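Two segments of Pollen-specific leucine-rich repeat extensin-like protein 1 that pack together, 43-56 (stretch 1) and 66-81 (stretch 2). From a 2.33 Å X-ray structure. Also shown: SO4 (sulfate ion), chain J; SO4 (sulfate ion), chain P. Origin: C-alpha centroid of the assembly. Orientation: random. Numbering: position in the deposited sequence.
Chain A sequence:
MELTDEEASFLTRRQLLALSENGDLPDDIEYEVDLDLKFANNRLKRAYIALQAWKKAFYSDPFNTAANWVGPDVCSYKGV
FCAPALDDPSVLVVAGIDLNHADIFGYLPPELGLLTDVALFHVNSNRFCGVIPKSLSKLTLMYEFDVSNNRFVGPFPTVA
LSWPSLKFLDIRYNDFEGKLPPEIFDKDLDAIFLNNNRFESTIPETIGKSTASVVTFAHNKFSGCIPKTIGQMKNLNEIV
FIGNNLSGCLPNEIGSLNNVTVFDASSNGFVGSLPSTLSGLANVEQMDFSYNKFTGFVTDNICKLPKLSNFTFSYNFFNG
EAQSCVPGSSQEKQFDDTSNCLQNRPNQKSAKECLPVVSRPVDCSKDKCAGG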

# COMPACT_ATOMS: atom_id res chain seq x y z
N ARG A 43 -12.65 -15.51 29.82
CA ARG A 43 -12.09 -14.79 28.68
C ARG A 43 -11.64 -15.73 27.56
O ARG A 43 -11.91 -15.47 26.38
CB ARG A 43 -10.94 -13.93 29.19
CG ARG A 43 -10.08 -13.28 28.17
CD ARG A 43 -9.08 -12.36 28.86
NE ARG A 43 -9.73 -11.43 29.77
CZ ARG A 43 -9.40 -10.15 29.91
NH1 ARG A 43 -8.43 -9.63 29.17
NH2 ARG A 43 -10.05 -9.39 30.79
N LEU A 44 -10.94 -16.82 27.90
CA LEU A 44 -10.51 -17.73 26.84
C LEU A 44 -11.67 -18.54 26.27
O LEU A 44 -11.61 -18.95 25.11
CB LEU A 44 -9.39 -18.65 27.34
CG LEU A 44 -8.03 -17.93 27.48
CD1 LEU A 44 -6.98 -18.79 28.16
CD2 LEU A 44 -7.51 -17.45 26.13
N LYS A 45 -12.73 -18.74 27.05
CA LYS A 45 -13.96 -19.31 26.52
C LYS A 45 -14.52 -18.45 25.39
O LYS A 45 -14.96 -18.96 24.36
CB LYS A 45 -14.97 -19.45 27.66
CG LYS A 45 -16.34 -19.88 27.22
CD LYS A 45 -17.27 -20.19 28.39
CE LYS A 45 -18.60 -20.75 27.87
NZ LYS A 45 -19.70 -20.69 28.86
N ARG A 46 -14.51 -17.13 25.57
CA ARG A 46 -14.91 -16.23 24.50
C ARG A 46 -14.05 -16.42 23.26
O ARG A 46 -14.55 -16.41 22.13
CB ARG A 46 -14.84 -14.79 25.02
CG ARG A 46 -16.11 -14.36 25.72
CD ARG A 46 -15.88 -13.17 26.59
NE ARG A 46 -15.22 -12.09 25.84
CZ ARG A 46 -14.23 -11.36 26.33
NH1 ARG A 46 -13.80 -11.57 27.57
NH2 ARG A 46 -13.68 -10.40 25.59
N ALA A 47 -12.74 -16.67 23.43
CA ALA A 47 -11.91 -16.95 22.27
C ALA A 47 -12.27 -18.30 21.66
O ALA A 47 -12.28 -18.45 20.44
CB ALA A 47 -10.43 -16.92 22.62
N TYR A 48 -12.56 -19.29 22.52
CA TYR A 48 -12.91 -20.63 22.05
C TYR A 48 -14.15 -20.58 21.16
O TYR A 48 -14.18 -21.18 20.08
CB TYR A 48 -13.15 -21.57 23.24
CG TYR A 48 -13.69 -22.92 22.83
CD1 TYR A 48 -12.85 -23.89 22.27
CD2 TYR A 48 -15.05 -23.23 22.95
CE1 TYR A 48 -13.32 -25.11 21.89
CE2 TYR A 48 -15.54 -24.47 22.56
CZ TYR A 48 -14.66 -25.41 22.03
OH TYR A 48 -15.10 -26.64 21.61
N ILE A 49 -15.19 -19.89 21.62
CA ILE A 49 -16.43 -19.77 20.85
C ILE A 49 -16.16 -19.08 19.50
O ILE A 49 -16.60 -19.54 18.44
CB ILE A 49 -17.48 -19.03 21.68
CG1 ILE A 49 -17.93 -19.89 22.88
CG2 ILE A 49 -18.68 -18.59 20.81
CD1 ILE A 49 -18.63 -19.10 24.03
N ALA A 50 -15.42 -17.96 19.53
CA ALA A 50 -15.03 -17.26 18.31
C ALA A 50 -14.35 -18.20 17.32
O ALA A 50 -14.71 -18.24 16.13
CB ALA A 50 -14.10 -16.10 18.65
N LEU A 51 -13.36 -18.96 17.79
CA LEU A 51 -12.57 -19.74 16.85
C LEU A 51 -13.35 -20.94 16.34
O LEU A 51 -13.19 -21.33 15.18
CB LEU A 51 -11.26 -20.19 17.48
CG LEU A 51 -10.30 -19.05 17.80
CD1 LEU A 51 -9.21 -19.53 18.79
CD2 LEU A 51 -9.69 -18.44 16.53
N GLN A 52 -14.21 -21.53 17.18
CA GLN A 52 -15.05 -22.63 16.71
C GLN A 52 -16.12 -22.13 15.74
O GLN A 52 -16.47 -22.83 14.79
CB GLN A 52 -15.70 -23.38 17.89
CG GLN A 52 -14.75 -24.28 18.71
CD GLN A 52 -14.04 -25.32 17.85
OE1 GLN A 52 -14.65 -25.89 16.95
NE2 GLN A 52 -12.77 -25.56 18.12
N ALA A 53 -16.67 -20.92 15.97
CA ALA A 53 -17.60 -20.37 14.98
C ALA A 53 -16.88 -20.13 13.65
O ALA A 53 -17.47 -20.32 12.59
CB ALA A 53 -18.24 -19.09 15.50
N TRP A 54 -15.60 -19.75 13.70
CA TRP A 54 -14.85 -19.50 12.47
C TRP A 54 -14.57 -20.80 11.72
O TRP A 54 -14.79 -20.89 10.50
CB TRP A 54 -13.55 -18.76 12.80
CG TRP A 54 -12.96 -18.00 11.65
CD1 TRP A 54 -13.53 -17.79 10.41
CD2 TRP A 54 -11.68 -17.35 11.61
NE1 TRP A 54 -12.68 -17.07 9.62
CE2 TRP A 54 -11.54 -16.77 10.33
CE3 TRP A 54 -10.63 -17.22 12.53
CZ2 TRP A 54 -10.39 -16.07 9.95
CZ3 TRP A 54 -9.50 -16.51 12.16
CH2 TRP A 54 -9.38 -15.94 10.88
N LYS A 55 -14.12 -21.83 12.44
CA LYS A 55 -13.86 -23.13 11.85
C LYS A 55 -15.11 -23.73 11.20
O LYS A 55 -15.02 -24.40 10.16
CB LYS A 55 -13.30 -24.08 12.91
CG LYS A 55 -12.97 -25.49 12.43
CD LYS A 55 -12.58 -26.37 13.62
CE LYS A 55 -11.97 -27.72 13.17
NZ LYS A 55 -11.71 -28.59 14.38
N LYS A 56 -16.29 -23.52 11.80
CA LYS A 56 -17.52 -23.95 11.13
C LYS A 56 -17.67 -23.31 9.75
O LYS A 56 -18.20 -23.94 8.83
CB LYS A 56 -18.75 -23.63 11.98
CG LYS A 56 -18.97 -24.55 13.16
CD LYS A 56 -20.32 -24.23 13.80
CE LYS A 56 -20.64 -25.15 14.98
NZ LYS A 56 -22.02 -24.86 15.50
N ALA A 66 -6.50 -25.85 10.41
CA ALA A 66 -7.37 -25.85 11.59
C ALA A 66 -7.60 -27.26 12.18
O ALA A 66 -8.48 -27.43 13.04
CB ALA A 66 -8.73 -25.22 11.23
N ALA A 67 -6.84 -28.25 11.72
CA ALA A 67 -6.96 -29.61 12.24
C ALA A 67 -6.90 -29.66 13.77
O ALA A 67 -7.73 -30.31 14.41
CB ALA A 67 -5.86 -30.48 11.64
N ASN A 68 -5.92 -28.98 14.38
CA ASN A 68 -5.80 -29.03 15.83
C ASN A 68 -6.69 -28.02 16.55
O ASN A 68 -6.53 -27.85 17.77
CB ASN A 68 -4.34 -28.84 16.27
CG ASN A 68 -3.87 -27.37 16.23
OD1 ASN A 68 -4.44 -26.54 15.52
ND2 ASN A 68 -2.84 -27.06 17.00
N TRP A 69 -7.61 -27.35 15.85
CA TRP A 69 -8.53 -26.42 16.52
C TRP A 69 -9.66 -27.19 17.23
O TRP A 69 -10.82 -27.21 16.80
CB TRP A 69 -9.11 -25.42 15.54
CG TRP A 69 -8.18 -24.41 14.99
CD1 TRP A 69 -6.82 -24.51 14.87
CD2 TRP A 69 -8.54 -23.13 14.47
NE1 TRP A 69 -6.32 -23.37 14.31
CE2 TRP A 69 -7.35 -22.50 14.05
CE3 TRP A 69 -9.76 -22.44 14.32
CZ2 TRP A 69 -7.33 -21.22 13.48
CZ3 TRP A 69 -9.74 -21.16 13.75
CH2 TRP A 69 -8.54 -20.57 13.33
N VAL A 70 -9.28 -27.85 18.33
CA VAL A 70 -10.20 -28.70 19.10
C VAL A 70 -9.90 -28.54 20.58
O VAL A 70 -8.74 -28.43 20.99
CB VAL A 70 -10.09 -30.19 18.69
CG1 VAL A 70 -10.37 -30.37 17.20
CG2 VAL A 70 -8.72 -30.74 19.02
N GLY A 71 -10.95 -28.52 21.39
CA GLY A 71 -10.78 -28.40 22.82
C GLY A 71 -10.54 -26.98 23.27
O GLY A 71 -10.28 -26.08 22.46
N PRO A 72 -10.58 -26.75 24.58
CA PRO A 72 -10.56 -25.38 25.11
C PRO A 72 -9.17 -24.76 25.26
O PRO A 72 -9.08 -23.61 25.70
CB PRO A 72 -11.22 -25.55 26.48
CG PRO A 72 -10.75 -26.92 26.91
CD PRO A 72 -10.73 -27.75 25.65
N ASP A 73 -8.09 -25.47 24.91
CA ASP A 73 -6.76 -24.87 24.89
C ASP A 73 -6.52 -24.09 23.58
O ASP A 73 -5.76 -24.50 22.70
CB ASP A 73 -5.71 -25.94 25.09
CG ASP A 73 -4.32 -25.36 25.28
OD1 ASP A 73 -4.23 -24.14 25.54
OD2 ASP A 73 -3.34 -26.13 25.16
N VAL A 74 -7.17 -22.93 23.48
CA VAL A 74 -7.10 -22.14 22.25
C VAL A 74 -5.66 -21.74 21.90
O VAL A 74 -5.30 -21.64 20.72
CB VAL A 74 -8.01 -20.89 22.34
CG1 VAL A 74 -9.45 -21.29 22.24
CG2 VAL A 74 -7.76 -20.13 23.64
N CYS A 75 -4.82 -21.52 22.92
CA CYS A 75 -3.45 -21.07 22.69
C CYS A 75 -2.62 -22.07 21.91
O CYS A 75 -1.60 -21.68 21.32
CB CYS A 75 -2.79 -20.76 24.05
SG CYS A 75 -3.58 -19.37 24.88
N SER A 76 -3.02 -23.33 21.89
CA SER A 76 -2.31 -24.33 21.12
C SER A 76 -2.85 -24.48 19.70
O SER A 76 -2.26 -25.23 18.90
CB SER A 76 -2.37 -25.67 21.85
OG SER A 76 -3.72 -26.03 22.09
N TYR A 77 -3.97 -23.82 19.36
CA TYR A 77 -4.46 -23.80 17.98
C TYR A 77 -3.42 -23.22 17.02
O TYR A 77 -2.79 -22.20 17.31
CB TYR A 77 -5.73 -22.96 17.86
CG TYR A 77 -6.98 -23.52 18.46
CD1 TYR A 77 -6.94 -24.59 19.36
CD2 TYR A 77 -8.20 -23.00 18.12
CE1 TYR A 77 -8.10 -25.11 19.90
CE2 TYR A 77 -9.37 -23.50 18.65
CZ TYR A 77 -9.32 -24.56 19.54
OH TYR A 77 -10.50 -25.06 20.06
N LYS A 78 -3.27 -23.86 15.87
CA LYS A 78 -2.33 -23.38 14.87
C LYS A 78 -2.82 -22.06 14.28
O LYS A 78 -3.97 -21.97 13.82
CB LYS A 78 -2.15 -24.40 13.75
CG LYS A 78 -1.08 -23.96 12.74
CD LYS A 78 -0.70 -25.05 11.77
CE LYS A 78 0.43 -24.57 10.85
NZ LYS A 78 0.73 -25.51 9.74
N GLY A 79 -1.95 -21.05 14.27
CA GLY A 79 -2.29 -19.73 13.77
C GLY A 79 -2.85 -18.79 14.81
O GLY A 79 -3.11 -17.61 14.50
N VAL A 80 -3.02 -19.27 16.04
CA VAL A 80 -3.53 -18.47 17.14
C VAL A 80 -2.36 -18.20 18.09
O VAL A 80 -1.62 -19.13 18.43
CB VAL A 80 -4.69 -19.19 17.85
CG1 VAL A 80 -5.20 -18.35 19.02
CG2 VAL A 80 -5.81 -19.50 16.85
N PHE A 81 -2.19 -16.95 18.49
CA PHE A 81 -0.99 -16.57 19.23
C PHE A 81 -1.38 -15.84 20.50
O PHE A 81 -2.02 -14.79 20.46
CB PHE A 81 -0.06 -15.74 18.36
CG PHE A 81 0.51 -16.52 17.18
CD1 PHE A 81 1.71 -17.20 17.30
CD2 PHE A 81 -0.20 -16.60 15.98
CE1 PHE A 81 2.23 -17.93 16.24
CE2 PHE A 81 0.31 -17.34 14.92
CZ PHE A 81 1.54 -18.00 15.05
S SO4 J . -11.47 -12.37 33.03
O1 SO4 J . -10.64 -13.31 32.28
O2 SO4 J . -12.14 -13.10 34.11
O3 SO4 J . -10.66 -11.29 33.61
O4 SO4 J . -12.47 -11.84 32.10
S SO4 P . -19.50 -17.99 31.12
O1 SO4 P . -20.18 -18.65 30.01
O2 SO4 P . -18.68 -18.95 31.86
O3 SO4 P . -20.50 -17.42 32.02
O4 SO4 P . -18.65 -16.93 30.59
O HOH W 1 -13.86 -28.49 20.20
O HOH W 2 -10.31 -30.52 13.52

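Stretch 1 is a helix, and stretch 2 is mostly loop and turn laid along one side of it. Together they bury 651 Å² between them. At the start of the helix, Arg 43 and Lys 45 do not touch stretch 2; each hydrogen-bonds a sulfate ion instead.

Leu 44 makes the first contact. Its CD2 lies 3.7 Å from Val 74 CG2. Ala 47 CB, one turn on, is 4.3 Å from Val 74 CG2. Val 74 CG1 reaches to 3.5 Å from Tyr 48 CA. Val 74 is buried. Because it branches at CB, its CG2 can meet Leu 44 and Ala 47 while CG1 meets Tyr 48 and Leu 51.

Tyr 48 points sideways from the helix, but the end of its side chain comes nearer to the loop. Its CE1 sits 3.2 Å from Gly 71 O, and its CD1 is 3.9 Å from Pro 72 CA. A water bridges the Tyr 48 hydroxyl and Gly 71 N.

Leu 51 is buried, and its branched, apolar side chain can fill the space among four apolar partners. Its CD1 is 3.7 Å from Tyr 77 CD2 and 3.9 Å from both Val 74 CG1 and Val 80 CG2. Its CD2 is 3.9 Å from Trp 69 CZ3.

Gln 52 adds polar contacts. Its amide has two N-H groups, one for each acceptor: NE2 donates to Trp 69 O at 2.9 Å and to Tyr 77 OH at 3.0 Å. That hydroxyl in turn donates to Gly 71 O, which ties the loop to itself.

Trp 54 CE3 is 4.0 Å from Trp 69 CH2, at the edge of the Trp 69 ring. Trp 69 is buried, and its NE1 is satisfied by Lys 78 O.

The long chain of Lys 55, all t, carries its amine out to Trp 69 O. Its NZ donates there at 2.9 Å, so this carbonyl accepts from two helix side chains. A water links the same amine to Ala 67 O.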